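Local coordinates for protein single domain haemoglobin (Campylobacter jejuni, PDB 2WY4) that binds haem, can take cyanide in its ligand pocket, probably binds oxygen and may act as a nitric oxide dioxygenase, at residues 19-22 and 23-27; 42-45 and 46-49; 50-53 and 54-57. One frame throughout, in Å; residues are numbered along the deposited sequence.

Contact 1: 19-22 and 23-27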
ATOM      1  N   ASN A  19      -9.244 -10.846  -4.104  1.00 16.52           N
ATOM      2  CA  ASN A  19     -10.085  -9.674  -3.914  1.00 16.05           C
ATOM      3  C   ASN A  19      -9.295  -8.412  -3.632  1.00 15.13           C
ATOM      4  O   ASN A  19      -9.812  -7.466  -3.055  1.00 14.60           O
ATOM      5  CB  ASN A  19     -11.118  -9.919  -2.809  1.00 16.67           C
ATOM      6  CG  ASN A  19     -12.117 -10.993  -3.155  1.00 16.00           C
ATOM      7  OD1 ASN A  19     -11.918 -12.166  -2.800  1.00 18.52           O
ATOM      8  ND2 ASN A  19     -13.202 -10.607  -3.853  1.00 19.15           N
ATOM      9  N   GLY A  20      -8.031  -8.396  -4.035  1.00 14.23           N
ATOM     10  CA  GLY A  20      -7.199  -7.243  -3.781  1.00 14.43           C
ATOM     11  C   GLY A  20      -7.748  -5.961  -4.343  1.00 13.45           C
ATOM     12  O   GLY A  20      -7.621  -4.919  -3.742  1.00 13.84           O
ATOM     13  N   GLU A  21      -8.316  -6.002  -5.543  1.00 13.28           N
ATOM     14  CA  GLU A  21      -8.901  -4.825  -6.152  1.00 13.88           C
ATOM     15  C   GLU A  21     -10.073  -4.317  -5.345  1.00 14.02           C
ATOM     16  O   GLU A  21     -10.296  -3.124  -5.276  1.00 13.56           O
ATOM     17  CB  GLU A  21      -9.355  -5.093  -7.602  1.00 15.51           C
ATOM     18  CG  GLU A  21      -9.873  -3.868  -8.330  1.00 18.29           C
ATOM     19  CD  GLU A  21     -10.270  -4.160  -9.772  1.00 22.49           C
ATOM     20  OE1 GLU A  21     -10.103  -5.316 -10.219  1.00 26.09           O
ATOM     21  OE2 GLU A  21     -10.745  -3.221 -10.436  1.00 23.47           O
ATOM     22  N   ASP A  22     -10.824  -5.232  -4.741  1.00 13.22           N
ATOM     23  CA  ASP A  22     -11.917  -4.808  -3.899  1.00 13.90           C
ATOM     24  C   ASP A  22     -11.383  -4.077  -2.643  1.00 13.54           C
ATOM     25  O   ASP A  22     -11.928  -3.059  -2.205  1.00 13.39           O
ATOM     26  CB  ASP A  22     -12.754  -6.031  -3.582  1.00 14.00           C
ATOM     27  CG  ASP A  22     -13.180  -6.728  -4.834  1.00 15.22           C
ATOM     28  OD1 ASP A  22     -13.708  -6.027  -5.690  1.00 17.94           O
ATOM     29  OD2 ASP A  22     -12.974  -7.923  -5.009  1.00 18.42           O
ATOM     30  N   LEU A  23     -10.294  -4.598  -2.085  1.00 12.77           N
ATOM     31  CA  LEU A  23      -9.654  -3.945  -0.944  1.00 12.30           C
ATOM     32  C   LEU A  23      -9.185  -2.544  -1.344  1.00 12.35           C
ATOM     33  O   LEU A  23      -9.375  -1.591  -0.610  1.00 12.51           O
ATOM     34  CB  LEU A  23      -8.456  -4.754  -0.493  1.00 12.93           C
ATOM     35  CG  LEU A  23      -7.661  -4.193   0.663  1.00 13.29           C
ATOM     36  CD1 LEU A  23      -8.534  -4.049   1.893  1.00 14.94           C
ATOM     37  CD2 LEU A  23      -6.499  -5.106   0.966  1.00 14.36           C
ATOM     38  N   THR A  24      -8.539  -2.419  -2.510  1.00 11.51           N
ATOM     39  CA  THR A  24      -8.026  -1.117  -2.850  1.00 11.51           C
ATOM     40  C   THR A  24      -9.123  -0.165  -3.298  1.00 11.90           C
ATOM     41  O   THR A  24      -9.008   1.031  -3.113  1.00 12.11           O
ATOM     42  CB  THR A  24      -6.871  -1.164  -3.821  1.00 11.40           C
ATOM     43  OG1 THR A  24      -7.299  -1.832  -5.017  1.00 13.02           O
ATOM     44  CG2 THR A  24      -5.739  -1.994  -3.241  1.00 11.82           C
ATOM     45  N   ASN A  25     -10.193  -0.676  -3.884  1.00 13.55           N
ATOM     46  CA  ASN A  25     -11.332   0.189  -4.146  1.00 13.61           C
ATOM     47  C   ASN A  25     -11.802   0.811  -2.833  1.00 13.45           C
ATOM     48  O   ASN A  25     -12.068   1.994  -2.779  1.00 14.40           O
ATOM     49  CB  ASN A  25     -12.482  -0.580  -4.777  1.00 14.67           C
ATOM     50  CG  ASN A  25     -12.332  -0.758  -6.228  1.00 15.91           C
ATOM     51  OD1 ASN A  25     -11.601  -0.031  -6.891  1.00 18.69           O
ATOM     52  ND2 ASN A  25     -13.055  -1.735  -6.741  1.00 17.99           N
ATOM     53  N   GLU A  26     -11.888   0.006  -1.777  1.00 13.81           N
ATOM     54  CA  GLU A  26     -12.300   0.496  -0.454  1.00 14.23           C
ATOM     55  C   GLU A  26     -11.279   1.486   0.116  1.00 12.65           C
ATOM     56  O   GLU A  26     -11.654   2.532   0.622  1.00 13.49           O
ATOM     57  CB  GLU A  26     -12.576  -0.685   0.485  1.00 13.37           C
ATOM     58  CG  GLU A  26     -12.994  -0.282   1.901  1.00 14.72           C
ATOM     59  CD  GLU A  26     -14.416   0.193   2.003  1.00 17.59           C
ATOM     60  OE1 GLU A  26     -15.163   0.096   1.025  1.00 18.27           O
ATOM     61  OE2 GLU A  26     -14.802   0.636   3.112  1.00 20.80           O
ATOM     62  N   PHE A  27      -9.998   1.190  -0.039  1.00 12.26           N
ATOM     63  CA  PHE A  27      -8.945   2.105   0.377  1.00 12.23           C
ATOM     64  C   PHE A  27      -9.107   3.474  -0.291  1.00 11.91           C
ATOM     65  O   PHE A  27      -9.070   4.496   0.410  1.00 13.49           O
ATOM     66  CB  PHE A  27      -7.577   1.520   0.029  1.00 11.47           C
ATOM     67  CG  PHE A  27      -6.441   2.498   0.058  1.00 12.30           C
ATOM     68  CD1 PHE A  27      -5.811   2.830   1.241  1.00 12.45           C
ATOM     69  CD2 PHE A  27      -5.984   3.064  -1.112  1.00 12.20           C
ATOM     70  CE1 PHE A  27      -4.787   3.672   1.224  1.00 12.66           C
ATOM     71  CE2 PHE A  27      -4.942   3.904  -1.129  1.00 12.33           C
ATOM     72  CZ  PHE A  27      -4.362   4.257   0.072  1.00 11.97           C
TER
HETATM   73  O   HOH W   1     -11.475  -0.684  -9.684  1.00 21.64           O
HETATM   74  O   HOH W   2     -14.942  -3.595  -5.274  1.00 18.96           O

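Contact 2: 42-45 and 46-49. With HEM (protoporphyrin IX containing Fe), chain B.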
ATOM      1  N   PHE A  42      -4.045  12.079  -7.915  1.00 13.47           N
ATOM      2  CA  PHE A  42      -4.361  10.879  -8.662  1.00 13.60           C
ATOM      3  C   PHE A  42      -5.130  11.196  -9.931  1.00 14.28           C
ATOM      4  O   PHE A  42      -5.825  12.199  -9.997  1.00 15.64           O
ATOM      5  CB  PHE A  42      -5.243   9.976  -7.802  1.00 13.66           C
ATOM      6  CG  PHE A  42      -4.540   9.425  -6.592  1.00 13.60           C
ATOM      7  CD1 PHE A  42      -4.432  10.154  -5.407  1.00 13.79           C
ATOM      8  CD2 PHE A  42      -4.014   8.176  -6.635  1.00 12.72           C
ATOM      9  CE1 PHE A  42      -3.769   9.630  -4.352  1.00 13.83           C
ATOM     10  CE2 PHE A  42      -3.369   7.662  -5.559  1.00 12.40           C
ATOM     11  CZ  PHE A  42      -3.254   8.402  -4.401  1.00 13.71           C
ATOM     12  N   ASN A  43      -4.986  10.316 -10.910  1.00 13.63           N
ATOM     13  CA  ASN A  43      -5.740  10.438 -12.138  1.00 13.31           C
ATOM     14  C   ASN A  43      -7.064   9.695 -11.995  1.00 12.71           C
ATOM     15  O   ASN A  43      -7.099   8.485 -11.885  1.00 12.99           O
ATOM     16  CB  ASN A  43      -4.918   9.900 -13.309  1.00 14.11           C
ATOM     17  CG  ASN A  43      -3.697  10.744 -13.569  1.00 14.66           C
ATOM     18  OD1 ASN A  43      -3.826  11.940 -13.896  1.00 15.32           O
ATOM     19  ND2 ASN A  43      -2.510  10.166 -13.405  1.00 14.10           N
ATOM     20  N   MET A  44      -8.179  10.416 -12.001  1.00 13.77           N
ATOM     21  CA  MET A  44      -9.452   9.728 -11.842  1.00 14.62           C
ATOM     22  C   MET A  44      -9.806   8.745 -12.951  1.00 14.58           C
ATOM     23  O   MET A  44     -10.538   7.800 -12.725  1.00 14.97           O
ATOM     24  CB  MET A  44     -10.580  10.724 -11.594  1.00 14.85           C
ATOM     25  CG  MET A  44     -10.446  11.480 -10.259  1.00 15.79           C
ATOM     26  SD  MET A  44     -10.350  10.410  -8.806  1.00 17.57           S
ATOM     27  CE  MET A  44      -8.639  10.354  -8.508  1.00 16.50           C
ATOM     28  N   GLU A  45      -9.288   8.981 -14.152  1.00 14.68           N
ATOM     29  CA  GLU A  45      -9.541   8.045 -15.235  1.00 15.97           C
ATOM     30  C   GLU A  45      -8.986   6.691 -14.847  1.00 15.61           C
ATOM     31  O   GLU A  45      -9.553   5.660 -15.183  1.00 15.08           O
ATOM     32  CB  GLU A  45      -8.881   8.543 -16.539  1.00 17.22           C
ATOM     33  CG  GLU A  45      -9.230   7.736 -17.755  1.00 21.73           C
ATOM     34  CD  GLU A  45      -8.318   8.081 -18.923  1.00 25.86           C
ATOM     35  OE1 GLU A  45      -8.231   9.301 -19.216  1.00 26.14           O
ATOM     36  OE2 GLU A  45      -7.672   7.151 -19.510  1.00 28.04           O
ATOM     37  N   LYS A  46      -7.843   6.714 -14.157  1.00 14.85           N
ATOM     38  CA  LYS A  46      -7.163   5.469 -13.743  1.00 14.73           C
ATOM     39  C   LYS A  46      -7.907   4.797 -12.575  1.00 14.43           C
ATOM     40  O   LYS A  46      -7.724   3.612 -12.336  1.00 15.31           O
ATOM     41  CB  LYS A  46      -5.677   5.750 -13.397  1.00 15.91           C
ATOM     42  CG  LYS A  46      -4.653   4.654 -13.759  1.00 17.08           C
ATOM     43  CD  LYS A  46      -3.256   4.921 -13.191  1.00 16.75           C
ATOM     44  CE  LYS A  46      -2.389   3.694 -13.220  1.00 17.07           C
ATOM     45  NZ  LYS A  46      -1.130   3.608 -12.407  1.00 17.83           N
ATOM     46  N   GLN A  47      -8.754   5.565 -11.889  1.00 14.94           N
ATOM     47  CA  GLN A  47      -9.565   4.994 -10.827  1.00 14.92           C
ATOM     48  C   GLN A  47     -10.772   4.326 -11.478  1.00 15.53           C
ATOM     49  O   GLN A  47     -11.121   3.195 -11.176  1.00 16.01           O
ATOM     50  CB  GLN A  47     -10.054   6.096  -9.885  1.00 15.31           C
ATOM     51  CG  GLN A  47      -9.023   6.673  -8.918  1.00 14.70           C
ATOM     52  CD  GLN A  47      -8.579   5.694  -7.864  1.00 13.76           C
ATOM     53  OE1 GLN A  47      -9.410   5.026  -7.240  1.00 17.03           O
ATOM     54  NE2 GLN A  47      -7.257   5.586  -7.680  1.00 14.49           N
ATOM     55  N   ILE A  48     -11.416   5.045 -12.400  1.00 15.72           N
ATOM     56  CA  ILE A  48     -12.606   4.522 -13.038  1.00 16.50           C
ATOM     57  C   ILE A  48     -12.339   3.244 -13.850  1.00 15.48           C
ATOM     58  O   ILE A  48     -13.130   2.333 -13.806  1.00 16.26           O
ATOM     59  CB  ILE A  48     -13.230   5.624 -13.901  1.00 16.63           C
ATOM     60  CG1 ILE A  48     -13.739   6.756 -12.994  1.00 17.80           C
ATOM     61  CG2 ILE A  48     -14.358   5.083 -14.732  1.00 18.31           C
ATOM     62  CD1 ILE A  48     -13.935   8.083 -13.687  1.00 18.94           C
ATOM     63  N   SER A  49     -11.186   3.170 -14.496  1.00 14.15           N
ATOM     64  CA  SER A  49     -10.865   2.005 -15.331  1.00 15.27           C
ATOM     65  C   SER A  49     -10.487   0.802 -14.493  1.00 15.37           C
ATOM     66  O   SER A  49     -10.390  -0.306 -15.003  1.00 16.38           O
ATOM     67  CB  SER A  49      -9.668   2.295 -16.210  1.00 15.56           C
ATOM     68  OG  SER A  49      -8.481   2.413 -15.434  1.00 15.74           O
TER
HETATM   69  CHA HEM B 150       0.837   5.569  -7.763  1.00 10.86           C
HETATM   70  CHB HEM B 150       1.912   1.995  -4.730  1.00 10.61           C
HETATM   71  CHC HEM B 150       1.859   5.134  -1.073  1.00 11.96           C
HETATM   72  CHD HEM B 150       0.142   8.565  -4.047  1.00 10.33           C
HETATM   73  C1A HEM B 150       1.208   4.366  -7.293  1.00 10.31           C
HETATM   74  C2A HEM B 150       1.423   3.173  -8.056  1.00 11.22           C
HETATM   75  C3A HEM B 150       1.708   2.156  -7.222  1.00 11.36           C
HETATM   76  C4A HEM B 150       1.666   2.719  -5.886  1.00 11.08           C
HETATM   77  CMA HEM B 150       2.031   0.706  -7.613  1.00 11.82           C
HETATM   78  CAA HEM B 150       1.347   3.101  -9.601  1.00 12.48           C
HETATM   79  CBA HEM B 150       2.433   3.955 -10.260  1.00 14.21           C
HETATM   80  CGA HEM B 150       3.709   3.278 -10.644  1.00 17.75           C
HETATM   81  O1A HEM B 150       3.756   2.020 -10.696  1.00 19.71           O
HETATM   82  O2A HEM B 150       4.691   4.035 -10.969  1.00 19.80           O
HETATM   83  C1B HEM B 150       1.959   2.534  -3.471  1.00 11.65           C
HETATM   84  C2B HEM B 150       2.282   1.821  -2.288  1.00 11.68           C
HETATM   85  C3B HEM B 150       2.272   2.698  -1.269  1.00 11.05           C
HETATM   86  C4B HEM B 150       1.942   3.979  -1.787  1.00 12.16           C
HETATM   87  CMB HEM B 150       2.505   0.316  -2.210  1.00 12.57           C
HETATM   88  CAB HEM B 150       2.501   2.463   0.230  1.00 11.59           C
HETATM   89  CBB HEM B 150       3.484   1.703   0.676  1.00 14.19           C
HETATM   90  C1C HEM B 150       1.445   6.362  -1.533  1.00 11.56           C
HETATM   91  C2C HEM B 150       1.318   7.585  -0.822  1.00 12.40           C
HETATM   92  C3C HEM B 150       0.832   8.485  -1.650  1.00 13.14           C
HETATM   93  C4C HEM B 150       0.589   7.878  -2.933  1.00 11.73           C
HETATM   94  CMC HEM B 150       1.757   7.792   0.637  1.00 11.48           C
HETATM   95  CAC HEM B 150       0.537   9.937  -1.311  1.00 14.29           C
HETATM   96  CBC HEM B 150      -0.715  10.394  -1.438  1.00 14.64           C
HETATM   97  C1D HEM B 150       0.193   8.040  -5.323  1.00 11.92           C
HETATM   98  C2D HEM B 150      -0.230   8.768  -6.457  1.00 12.11           C
HETATM   99  C3D HEM B 150      -0.025   7.882  -7.634  1.00 11.71           C
HETATM  100  C4D HEM B 150       0.523   6.688  -7.079  1.00 11.50           C
HETATM  101  CMD HEM B 150      -0.765  10.183  -6.468  1.00 12.91           C
HETATM  102  CAD HEM B 150      -0.344   8.152  -9.094  1.00 12.14           C
HETATM  103  CBD HEM B 150      -1.605   7.376  -9.461  1.00 12.89           C
HETATM  104  CGD HEM B 150      -2.219   7.786 -10.765  1.00 11.87           C
HETATM  105  O1D HEM B 150      -3.443   7.958 -10.786  1.00 12.50           O
HETATM  106  O2D HEM B 150      -1.453   7.900 -11.761  1.00 14.61           O
HETATM  107  NA  HEM B 150       1.350   4.078  -5.952  1.00 11.04           N
HETATM  108  NB  HEM B 150       1.770   3.853  -3.148  1.00 11.49           N
HETATM  109  NC  HEM B 150       0.995   6.564  -2.830  1.00 12.14           N
HETATM  110  ND  HEM B 150       0.630   6.792  -5.703  1.00 12.34           N
HETATM  111 FE   HEM B 150       1.202   5.323  -4.419  1.00 12.78          FE
HETATM  112  O   HOH W   3      -5.701   7.018  -9.811  1.00 13.66           O

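Contact 3: 50-53 and 54-57. With HEM (protoporphyrin IX containing Fe), chain B.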
ATOM      1  N   GLY A  50     -10.200   1.025 -13.199  1.00 14.51           N
ATOM      2  CA  GLY A  50      -9.724  -0.036 -12.326  1.00 14.28           C
ATOM      3  C   GLY A  50      -8.220  -0.221 -12.363  1.00 13.63           C
ATOM      4  O   GLY A  50      -7.661  -0.997 -11.605  1.00 14.67           O
ATOM      5  N   GLU A  51      -7.549   0.538 -13.232  1.00 13.37           N
ATOM      6  CA  GLU A  51      -6.101   0.350 -13.392  1.00 13.87           C
ATOM      7  C   GLU A  51      -5.308   0.682 -12.138  1.00 13.48           C
ATOM      8  O   GLU A  51      -4.408  -0.053 -11.771  1.00 13.75           O
ATOM      9  CB  GLU A  51      -5.535   1.140 -14.587  1.00 14.52           C
ATOM     10  CG  GLU A  51      -4.081   0.788 -14.835  1.00 16.95           C
ATOM     11  CD  GLU A  51      -3.467   1.467 -16.038  1.00 19.46           C
ATOM     12  OE1 GLU A  51      -4.121   2.357 -16.617  1.00 18.01           O
ATOM     13  OE2 GLU A  51      -2.311   1.105 -16.376  1.00 21.58           O
ATOM     14  N   GLN A  52      -5.612   1.803 -11.495  1.00 13.64           N
ATOM     15  CA  GLN A  52      -4.857   2.136 -10.285  1.00 12.71           C
ATOM     16  C   GLN A  52      -5.208   1.238  -9.082  1.00 11.85           C
ATOM     17  O   GLN A  52      -4.320   0.822  -8.377  1.00 12.64           O
ATOM     18  CB  GLN A  52      -4.953   3.635  -9.983  1.00 11.87           C
ATOM     19  CG  GLN A  52      -4.245   4.045  -8.696  1.00 11.73           C
ATOM     20  CD  GLN A  52      -2.764   3.827  -8.806  1.00 12.52           C
ATOM     21  OE1 GLN A  52      -2.179   3.837  -9.896  1.00 12.61           O
ATOM     22  NE2 GLN A  52      -2.120   3.656  -7.646  1.00 12.64           N
ATOM     23  N   PRO A  53      -6.476   0.962  -8.843  1.00 12.02           N
ATOM     24  CA  PRO A  53      -6.790  -0.050  -7.826  1.00 11.95           C
ATOM     25  C   PRO A  53      -6.060  -1.355  -8.057  1.00 12.38           C
ATOM     26  O   PRO A  53      -5.557  -1.940  -7.115  1.00 12.03           O
ATOM     27  CB  PRO A  53      -8.306  -0.173  -7.913  1.00 12.46           C
ATOM     28  CG  PRO A  53      -8.752   1.202  -8.356  1.00 12.49           C
ATOM     29  CD  PRO A  53      -7.699   1.624  -9.342  1.00 12.55           C
ATOM     30  N   LYS A  54      -5.955  -1.808  -9.294  1.00 12.12           N
ATOM     31  CA  LYS A  54      -5.246  -3.047  -9.547  1.00 12.86           C
ATOM     32  C   LYS A  54      -3.743  -2.869  -9.298  1.00 12.15           C
ATOM     33  O   LYS A  54      -3.075  -3.744  -8.722  1.00 12.58           O
ATOM     34  CB  LYS A  54      -5.514  -3.491 -10.995  1.00 14.26           C
ATOM     35  CG  LYS A  54      -6.919  -4.077 -11.207  1.00 18.01           C
ATOM     36  CD  LYS A  54      -7.141  -4.489 -12.654  1.00 21.13           C
ATOM     37  CE  LYS A  54      -8.658  -4.595 -13.016  1.00 25.93           C
ATOM     38  NZ  LYS A  54      -8.959  -4.529 -14.492  1.00 28.90           N
ATOM     39  N   ALA A  55      -3.211  -1.720  -9.700  1.00 11.75           N
ATOM     40  CA  ALA A  55      -1.801  -1.478  -9.533  1.00 12.27           C
ATOM     41  C   ALA A  55      -1.413  -1.492  -8.046  1.00 11.64           C
ATOM     42  O   ALA A  55      -0.379  -2.033  -7.654  1.00 12.07           O
ATOM     43  CB  ALA A  55      -1.398  -0.157 -10.145  1.00 12.44           C
ATOM     44  N   LEU A  56      -2.225  -0.833  -7.200  1.00 11.36           N
ATOM     45  CA  LEU A  56      -1.940  -0.803  -5.778  1.00 11.32           C
ATOM     46  C   LEU A  56      -2.034  -2.182  -5.196  1.00 10.95           C
ATOM     47  O   LEU A  56      -1.179  -2.555  -4.373  1.00 11.39           O
ATOM     48  CB  LEU A  56      -2.889   0.158  -5.072  1.00 11.02           C
ATOM     49  CG  LEU A  56      -2.639   0.277  -3.568  1.00 11.47           C
ATOM     50  CD1 LEU A  56      -1.194   0.702  -3.252  1.00 13.10           C
ATOM     51  CD2 LEU A  56      -3.682   1.227  -2.976  1.00 12.48           C
ATOM     52  N   ALA A  57      -3.065  -2.917  -5.571  1.00 11.06           N
ATOM     53  CA  ALA A  57      -3.219  -4.267  -5.062  1.00 11.10           C
ATOM     54  C   ALA A  57      -1.990  -5.111  -5.404  1.00 11.38           C
ATOM     55  O   ALA A  57      -1.507  -5.876  -4.586  1.00 11.67           O
ATOM     56  CB  ALA A  57      -4.477  -4.916  -5.573  1.00 12.22           C
TER
HETATM   57  CHA HEM B 150       0.837   5.569  -7.763  1.00 10.86           C
HETATM   58  CHB HEM B 150       1.912   1.995  -4.730  1.00 10.61           C
HETATM   59  CHC HEM B 150       1.859   5.134  -1.073  1.00 11.96           C
HETATM   60  CHD HEM B 150       0.142   8.565  -4.047  1.00 10.33           C
HETATM   61  C1A HEM B 150       1.208   4.366  -7.293  1.00 10.31           C
HETATM   62  C2A HEM B 150       1.423   3.173  -8.056  1.00 11.22           C
HETATM   63  C3A HEM B 150       1.708   2.156  -7.222  1.00 11.36           C
HETATM   64  C4A HEM B 150       1.666   2.719  -5.886  1.00 11.08           C
HETATM   65  CMA HEM B 150       2.031   0.706  -7.613  1.00 11.82           C
HETATM   66  CAA HEM B 150       1.347   3.101  -9.601  1.00 12.48           C
HETATM   67  CBA HEM B 150       2.433   3.955 -10.260  1.00 14.21           C
HETATM   68  CGA HEM B 150       3.709   3.278 -10.644  1.00 17.75           C
HETATM   69  O1A HEM B 150       3.756   2.020 -10.696  1.00 19.71           O
HETATM   70  O2A HEM B 150       4.691   4.035 -10.969  1.00 19.80           O
HETATM   71  C1B HEM B 150       1.959   2.534  -3.471  1.00 11.65           C
HETATM   72  C2B HEM B 150       2.282   1.821  -2.288  1.00 11.68           C
HETATM   73  C3B HEM B 150       2.272   2.698  -1.269  1.00 11.05           C
HETATM   74  C4B HEM B 150       1.942   3.979  -1.787  1.00 12.16           C
HETATM   75  CMB HEM B 150       2.505   0.316  -2.210  1.00 12.57           C
HETATM   76  CAB HEM B 150       2.501   2.463   0.230  1.00 11.59           C
HETATM   77  CBB HEM B 150       3.484   1.703   0.676  1.00 14.19           C
HETATM   78  C1C HEM B 150       1.445   6.362  -1.533  1.00 11.56           C
HETATM   79  C2C HEM B 150       1.318   7.585  -0.822  1.00 12.40           C
HETATM   80  C3C HEM B 150       0.832   8.485  -1.650  1.00 13.14           C
HETATM   81  C4C HEM B 150       0.589   7.878  -2.933  1.00 11.73           C
HETATM   82  CMC HEM B 150       1.757   7.792   0.637  1.00 11.48           C
HETATM   83  CAC HEM B 150       0.537   9.937  -1.311  1.00 14.29           C
HETATM   84  CBC HEM B 150      -0.715  10.394  -1.438  1.00 14.64           C
HETATM   85  C1D HEM B 150       0.193   8.040  -5.323  1.00 11.92           C
HETATM   86  C2D HEM B 150      -0.230   8.768  -6.457  1.00 12.11           C
HETATM   87  C3D HEM B 150      -0.025   7.882  -7.634  1.00 11.71           C
HETATM   88  C4D HEM B 150       0.523   6.688  -7.079  1.00 11.50           C
HETATM   89  CMD HEM B 150      -0.765  10.183  -6.468  1.00 12.91           C
HETATM   90  CAD HEM B 150      -0.344   8.152  -9.094  1.00 12.14           C
HETATM   91  CBD HEM B 150      -1.605   7.376  -9.461  1.00 12.89           C
HETATM   92  CGD HEM B 150      -2.219   7.786 -10.765  1.00 11.87           C
HETATM   93  O1D HEM B 150      -3.443   7.958 -10.786  1.00 12.50           O
HETATM   94  O2D HEM B 150      -1.453   7.900 -11.761  1.00 14.61           O
HETATM   95  NA  HEM B 150       1.350   4.078  -5.952  1.00 11.04           N
HETATM   96  NB  HEM B 150       1.770   3.853  -3.148  1.00 11.49           N
HETATM   97  NC  HEM B 150       0.995   6.564  -2.830  1.00 12.14           N
HETATM   98  ND  HEM B 150       0.630   6.792  -5.703  1.00 12.34           N
HETATM   99 FE   HEM B 150       1.202   5.323  -4.419  1.00 12.78          FE

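Contact 1: 19-22 and 23-27
With chi1 at -175°, E21 turns its CG away from its own nitrogen and leads an extended chain outward from the helix, while N25, one turn on, swings its CG to the side of its backbone N (chi1 -82°) and reaches back over the same turn. The two side chains meet obliquely, E21 CG lying 4.1 Å from N25 ND2, with the carboxylate and amide planes 60° apart. The carboxylate and amide do not bond directly; a water bridges them, donating to E21 OE2 at 2.7 Å and also to N25 OD1. A second water accepts from N25 ND2 at 3.0 Å and donates to D22 OD1, so each end of the amide has a water partner, which favours this orientation. The other carboxylate oxygen of D22, OD2, accepts a hydrogen bond from N19 ND2 at 2.9 Å, on its anti side and somewhat out of the carboxylate plane. This patch sits at the kink in helix 4-34, where the backbone N atoms of E21 and D22 have no bond to the preceding turn; it probably corresponds to the A/B bend and the first turns of helix B of the globin fold. Regular bonding from i+4 to i resumes here, as in N25 N to E21 O, 2.8 Å. On the inner face, G20 is buried and L23 packs its CB 3.4 Å from G20 O, with its branches running on to A104 and I105 of helix 94-109. T24 brings its methyl CG2 to within 3.5 Å of G20 O, and its hydroxyl hydrogen-bonds to P53 O on helix 51-65. E26 carries its carboxylate off to N107, whose ND2 bonds to OE2.

Contact 2: 42-45 and 46-49
M44 and Q47 pack side by side on the short helix 44-48, which lies in the stretch joining helices B and E of the globin fold, next to one haem propionate. The contact between them is apolar: M44 bends at its second and third torsions so that CE comes to 3.7 Å from Q47 CG, both chains pointing the same way. F42, two residues before the helix, supplies the other apolar surface. Its ring lies nearly parallel to the porphyrin, with the haem methyl CMD over the centre of one face and CZ 3.4 Å from the haem meso carbon CHD; F42 also touches the bound cyanide. Backbone bonds close the turns. M44 O is gripped twice, by I48 N, tilted a little from the carbonyl plane, at 2.9 Å, and by Q47 N, which stands above that plane rather than on a lone pair. S49 N bonds to E45 O at 3.1 Å. N43, a haem-binding residue, makes the direct hydrogen bonds of this stretch to the haem; T83 OG1 makes another from elsewhere in the chain. N43 N donates almost straight to O1D of the propionate at 2.8 Å (168°), and chi1 of -66° lets ND2 hydrogen-bond, less straight, to the companion oxygen O2D. K46 runs its CD past the same carboxylate and ends with NZ hydrogen-bonded to Q52 OE1. One water ties the two segments to the propionate, donating to N43 O and to haem O1D. The same water's oxygen accepts from Q47 NE2 at 3.0 Å.

Contact 3: 50-53 and 54-57
The flat amide of Q52 is inclined steeply to the porphyrin, by about 67°, with its NE2 end nearest the macrocycle. NE2 lies above the rim, beside the C1A–CHA bond, 3.4 Å from haem C1A, while OE1 sits beside the propionate chains at CAA and CBD. L56, one turn on, meets the same face with a methyl: its CD1 lies above the rim near C1B and the meso carbon CHB, 3.7 Å from C1B. This is the first part of the globin E helix, which lines the distal side of the haem, and both residues also touch the bound cyanide. With CG anti to the backbone N (chi1 177°) and a bend at the next torsion, Q52 turns its amide inward to the haem. Its rotation is fixed from two ends, since NE2 donates to Y28 OH on helix 4-34 while OE1 is hydrogen-bonded to K46 NZ; the buried amide is thus satisfied at both atoms. OE1 also comes within 4.1 Å of A55 CB. Between Q52 and L56 the helix is tied by L56 N to Q52 O, a 2.9 Å bond running nearly along the C=O axis. At the start of the helix, G50 fills the N-cap position with a positive phi of 87°, a backbone conformation readily open to glycine. P53 follows in the first turn, where a residue without an N-H costs the helix no bond, and its own carbonyl accepts from A57 N at 3.1 Å. K54 N bonds to G50 O at 3.0 Å, and the extended lysine chain then lies across that same oxygen, its CG 3.2 Å from G50 O.

In the fold
From the N terminus, contact 1 comes first, on helix 4-34; contact 2 follows on helix 44-48, and contact 3 begins at the very next residue, at the start of helix 51-65. All three are local turns in series, so none encloses a long loop and none nests in or crosses another. Contacts 1 and 3 touch across the interface of helices 4-34 and 51-65, through the hydrogen bond of T24 OG1 with P53 O and packing such as F27 on L56. Contacts 2 and 3 meet at the corner between their helices, joined by K46 NZ with Q52 OE1, and both reach the haem. Contacts 1 and 2 remain apart, their nearest atoms about 5 Å from each other.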